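Local coordinates for putative lipoprotein (Bacteroides ovatus, PDB 3OQQ) that is of unknown function but is probably an extracellular lipoprotein that binds calcium ions, at residues 180-192 / 274-287. Sequence-based numbering, arbitrary orientation.
With CA (calcium ion), chain B.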
# COMPACT_ATOMS: atom_id res chain seq x y z
N LEU A 180 1.34 0.22 -7.49
CA LEU A 180 1.43 1.61 -7.04
C LEU A 180 0.79 2.44 -8.12
O LEU A 180 1.26 2.42 -9.28
CB LEU A 180 2.90 2.04 -6.81
CG LEU A 180 3.74 1.28 -5.77
CD1 LEU A 180 5.18 1.69 -5.87
CD2 LEU A 180 3.21 1.50 -4.35
N ASP A 181 -0.35 3.08 -7.79
CA ASP A 181 -1.14 3.85 -8.76
C ASP A 181 -1.16 5.31 -8.40
O ASP A 181 -1.66 5.64 -7.33
CB ASP A 181 -2.59 3.31 -8.84
CG ASP A 181 -2.67 1.87 -9.25
OD1 ASP A 181 -1.71 1.38 -9.93
OD2 ASP A 181 -3.65 1.20 -8.88
N VAL A 182 -0.67 6.18 -9.30
CA VAL A 182 -0.64 7.63 -9.08
C VAL A 182 -2.04 8.22 -9.22
O VAL A 182 -2.59 8.27 -10.32
CB VAL A 182 0.35 8.39 -9.99
CG1 VAL A 182 0.45 9.87 -9.57
CG2 VAL A 182 1.73 7.75 -9.97
N ARG A 183 -2.58 8.74 -8.12
CA ARG A 183 -3.89 9.34 -8.16
C ARG A 183 -3.76 10.86 -8.38
O ARG A 183 -4.53 11.41 -9.15
CB ARG A 183 -4.66 8.96 -6.87
CG ARG A 183 -5.48 10.03 -6.25
CD ARG A 183 -6.89 9.61 -5.97
NE ARG A 183 -7.09 8.46 -5.08
CZ ARG A 183 -7.42 8.54 -3.79
NH1 ARG A 183 -7.49 9.73 -3.19
NH2 ARG A 183 -7.70 7.44 -3.09
N ALA A 184 -2.80 11.52 -7.74
CA ALA A 184 -2.63 12.97 -7.90
C ALA A 184 -1.24 13.41 -7.49
O ALA A 184 -0.61 12.76 -6.65
CB ALA A 184 -3.67 13.72 -7.03
N VAL A 185 -0.82 14.60 -8.00
CA VAL A 185 0.44 15.25 -7.63
C VAL A 185 0.11 16.74 -7.40
O VAL A 185 0.08 17.52 -8.33
CB VAL A 185 1.61 15.02 -8.63
CG1 VAL A 185 2.91 15.63 -8.11
CG2 VAL A 185 1.80 13.54 -8.94
N GLY A 186 -0.20 17.07 -6.15
CA GLY A 186 -0.55 18.43 -5.75
C GLY A 186 0.65 19.27 -5.38
O GLY A 186 0.60 20.05 -4.43
N GLY A 187 1.73 19.11 -6.10
CA GLY A 187 2.95 19.86 -5.81
C GLY A 187 3.69 20.10 -7.09
O GLY A 187 3.56 19.31 -8.02
N ILE A 188 4.52 21.16 -7.10
CA ILE A 188 5.33 21.57 -8.25
C ILE A 188 6.61 20.73 -8.31
O ILE A 188 7.04 20.35 -9.41
CB ILE A 188 5.65 23.10 -8.15
CG1 ILE A 188 4.37 23.94 -8.35
CG2 ILE A 188 6.73 23.56 -9.12
CD1 ILE A 188 4.31 25.20 -7.48
N TYR A 189 7.22 20.47 -7.15
CA TYR A 189 8.50 19.78 -7.05
C TYR A 189 8.50 18.25 -6.81
O TYR A 189 9.59 17.71 -6.97
CB TYR A 189 9.33 20.49 -5.97
CG TYR A 189 9.52 21.95 -6.30
CD1 TYR A 189 10.33 22.35 -7.36
CD2 TYR A 189 8.77 22.94 -5.65
CE1 TYR A 189 10.45 23.68 -7.72
CE2 TYR A 189 8.89 24.29 -6.00
CZ TYR A 189 9.77 24.66 -7.01
OH TYR A 189 9.94 25.98 -7.36
N PRO A 190 7.41 17.51 -6.46
CA PRO A 190 7.55 16.04 -6.30
C PRO A 190 7.99 15.38 -7.62
O PRO A 190 7.53 15.76 -8.68
CB PRO A 190 6.15 15.58 -5.89
CG PRO A 190 5.48 16.80 -5.34
CD PRO A 190 6.03 17.94 -6.15
N THR A 191 8.90 14.41 -7.54
CA THR A 191 9.43 13.75 -8.73
C THR A 191 9.29 12.24 -8.66
O THR A 191 9.19 11.59 -9.70
CB THR A 191 10.91 14.13 -8.92
OG1 THR A 191 11.61 13.84 -7.71
CG2 THR A 191 11.12 15.61 -9.29
N VAL A 192 9.38 11.66 -7.45
CA VAL A 192 9.38 10.21 -7.25
C VAL A 192 8.46 9.81 -6.10
O VAL A 192 8.29 10.57 -5.15
CB VAL A 192 10.83 9.68 -6.96
CG1 VAL A 192 10.87 8.15 -6.85
CG2 VAL A 192 11.86 10.15 -8.00
N LEU A 274 6.85 11.63 -11.99
CA LEU A 274 5.70 12.34 -11.44
C LEU A 274 5.59 13.78 -11.94
O LEU A 274 4.49 14.27 -12.12
CB LEU A 274 5.73 12.35 -9.89
CG LEU A 274 5.72 11.02 -9.15
CD1 LEU A 274 5.52 11.28 -7.61
CD2 LEU A 274 4.66 10.07 -9.73
N THR A 275 6.74 14.45 -12.16
CA THR A 275 6.75 15.84 -12.64
C THR A 275 6.11 15.98 -14.07
O THR A 275 5.68 17.09 -14.44
CB THR A 275 8.20 16.35 -12.62
OG1 THR A 275 8.21 17.76 -12.53
CG2 THR A 275 9.06 15.87 -13.81
N SER A 276 6.09 14.88 -14.86
CA SER A 276 5.62 14.92 -16.25
C SER A 276 4.11 14.69 -16.36
O SER A 276 3.59 14.77 -17.47
CB SER A 276 6.37 13.87 -17.09
OG SER A 276 5.94 12.53 -16.86
N LEU A 277 3.40 14.44 -15.22
CA LEU A 277 1.96 14.13 -15.23
C LEU A 277 1.08 15.36 -15.35
O LEU A 277 0.04 15.30 -16.02
CB LEU A 277 1.54 13.32 -14.01
CG LEU A 277 2.30 12.01 -13.76
CD1 LEU A 277 1.77 11.35 -12.58
CD2 LEU A 277 2.25 11.07 -15.01
N MSE A 278 1.48 16.46 -14.70
CA MSE A 278 0.76 17.72 -14.82
C MSE A 278 0.98 18.34 -16.22
O MSE A 278 1.87 17.91 -16.97
CB MSE A 278 1.21 18.70 -13.74
CG MSE A 278 2.63 19.23 -13.94
SE MSE A 278 3.24 20.31 -12.46
CE MSE A 278 2.77 19.03 -10.98
N ASP A 279 0.20 19.39 -16.55
CA ASP A 279 0.33 20.12 -17.81
C ASP A 279 1.00 21.45 -17.57
O ASP A 279 1.62 21.99 -18.49
CB ASP A 279 -1.03 20.32 -18.47
CG ASP A 279 -1.57 19.05 -19.10
OD1 ASP A 279 -0.81 18.06 -19.18
OD2 ASP A 279 -2.74 19.04 -19.48
N ASN A 280 0.88 21.97 -16.34
CA ASN A 280 1.47 23.24 -15.92
C ASN A 280 1.57 23.31 -14.38
O ASN A 280 0.88 22.57 -13.66
CB ASN A 280 0.66 24.43 -16.46
CG ASN A 280 -0.74 24.50 -15.93
OD1 ASN A 280 -0.96 24.82 -14.77
ND2 ASN A 280 -1.73 24.25 -16.78
N ASN A 281 2.38 24.25 -13.91
CA ASN A 281 2.68 24.49 -12.51
C ASN A 281 1.51 25.09 -11.72
O ASN A 281 1.51 24.98 -10.50
CB ASN A 281 3.86 25.45 -12.43
CG ASN A 281 5.10 24.94 -13.08
OD1 ASN A 281 5.58 23.84 -12.78
ND2 ASN A 281 5.63 25.72 -14.00
N GLN A 282 0.57 25.76 -12.37
CA GLN A 282 -0.52 26.37 -11.61
C GLN A 282 -1.55 25.32 -11.20
O GLN A 282 -1.93 25.25 -10.03
CB GLN A 282 -1.17 27.49 -12.42
CG GLN A 282 -2.24 28.24 -11.64
CD GLN A 282 -2.90 29.27 -12.50
OE1 GLN A 282 -2.27 29.85 -13.38
NE2 GLN A 282 -4.18 29.50 -12.28
N ASP A 283 -2.02 24.53 -12.18
CA ASP A 283 -3.04 23.51 -11.99
C ASP A 283 -2.52 22.30 -11.28
O ASP A 283 -3.27 21.68 -10.53
CB ASP A 283 -3.58 23.07 -13.36
CG ASP A 283 -4.20 24.20 -14.13
OD1 ASP A 283 -4.51 25.23 -13.51
OD2 ASP A 283 -4.39 24.04 -15.35
N MSE A 284 -1.29 21.89 -11.63
CA MSE A 284 -0.71 20.65 -11.11
C MSE A 284 -1.57 19.44 -11.58
O MSE A 284 -2.21 19.56 -12.63
CB MSE A 284 -0.48 20.72 -9.58
CG MSE A 284 0.64 21.73 -9.21
SE MSE A 284 0.58 22.25 -7.35
CE MSE A 284 -0.55 23.70 -7.53
N PHE A 285 -1.58 18.31 -10.85
CA PHE A 285 -2.20 17.09 -11.35
C PHE A 285 -3.30 16.49 -10.47
O PHE A 285 -3.01 15.92 -9.41
CB PHE A 285 -1.09 16.02 -11.60
CG PHE A 285 -1.58 14.74 -12.27
CD1 PHE A 285 -2.09 14.77 -13.57
CD2 PHE A 285 -1.51 13.52 -11.61
CE1 PHE A 285 -2.55 13.61 -14.17
CE2 PHE A 285 -1.95 12.35 -12.23
CZ PHE A 285 -2.47 12.41 -13.51
N GLN A 286 -4.57 16.50 -11.00
CA GLN A 286 -5.77 15.95 -10.37
C GLN A 286 -6.05 16.59 -8.99
O GLN A 286 -6.50 15.89 -8.09
CB GLN A 286 -5.67 14.40 -10.24
CG GLN A 286 -5.39 13.64 -11.58
CD GLN A 286 -6.46 13.88 -12.65
OE1 GLN A 286 -6.67 14.99 -13.13
NE2 GLN A 286 -7.14 12.84 -13.08
N VAL A 287 -5.76 17.90 -8.82
CA VAL A 287 -5.96 18.60 -7.52
C VAL A 287 -6.73 19.96 -7.64
O VAL A 287 -7.16 20.54 -6.63
CB VAL A 287 -4.61 18.81 -6.74
CG1 VAL A 287 -3.95 17.48 -6.40
CG2 VAL A 287 -3.63 19.74 -7.48
CA CA B . -0.83 20.48 -2.61
O HOH W 1 9.43 13.25 -11.89
O HOH W 2 0.90 22.04 -1.28
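Val185 and Phe285 pair through their backbones. Val185 N donates a hydrogen bond to Phe285 O at 2.9 Å. Phe285 N returns a bond to Val185 O at 3.1 Å. The apolar side chains are packed closely beside this bridge. Leu274 sends CD2 to Val182 CG2 (3.7 Å) and lays CD1 against the backbone of Val192. Its backbone N also bonds to Thr191 O at 3.3 Å. With an alanine here both branches are gone, and a gap is likely to open between Val182 and the backbone of Val192. Leu277 CD1 meets Val182 CG1 tip to tip at 3.6 Å. The Phe285 ring is clamped within its own segment, with Gln286 CG over one face and Leu277 CB over the other. The arrangement is a single antiparallel bridge, Val185 with Phe285 as a hydrogen-bonded pair, made where the chain passes from strand 173-184 to strand 190-198 in the DUF4842 region. The loop after strand 266-272 covers this turn. Gly186 O, in the turn, binds a calcium ion at 2.4 Å, together with Asp146, Asn148, Asp149 and Glu397. Val287 CG1 lies 3.6 Å from Gly186 CA. Met284, present as selenomethionine, is bent at chi3 (-90°), and this lays its selenium beside Gly187 N. The solvent side is looser: Ile188 and Asn281 are both exposed, and a water links Thr191 O to Thr275 N.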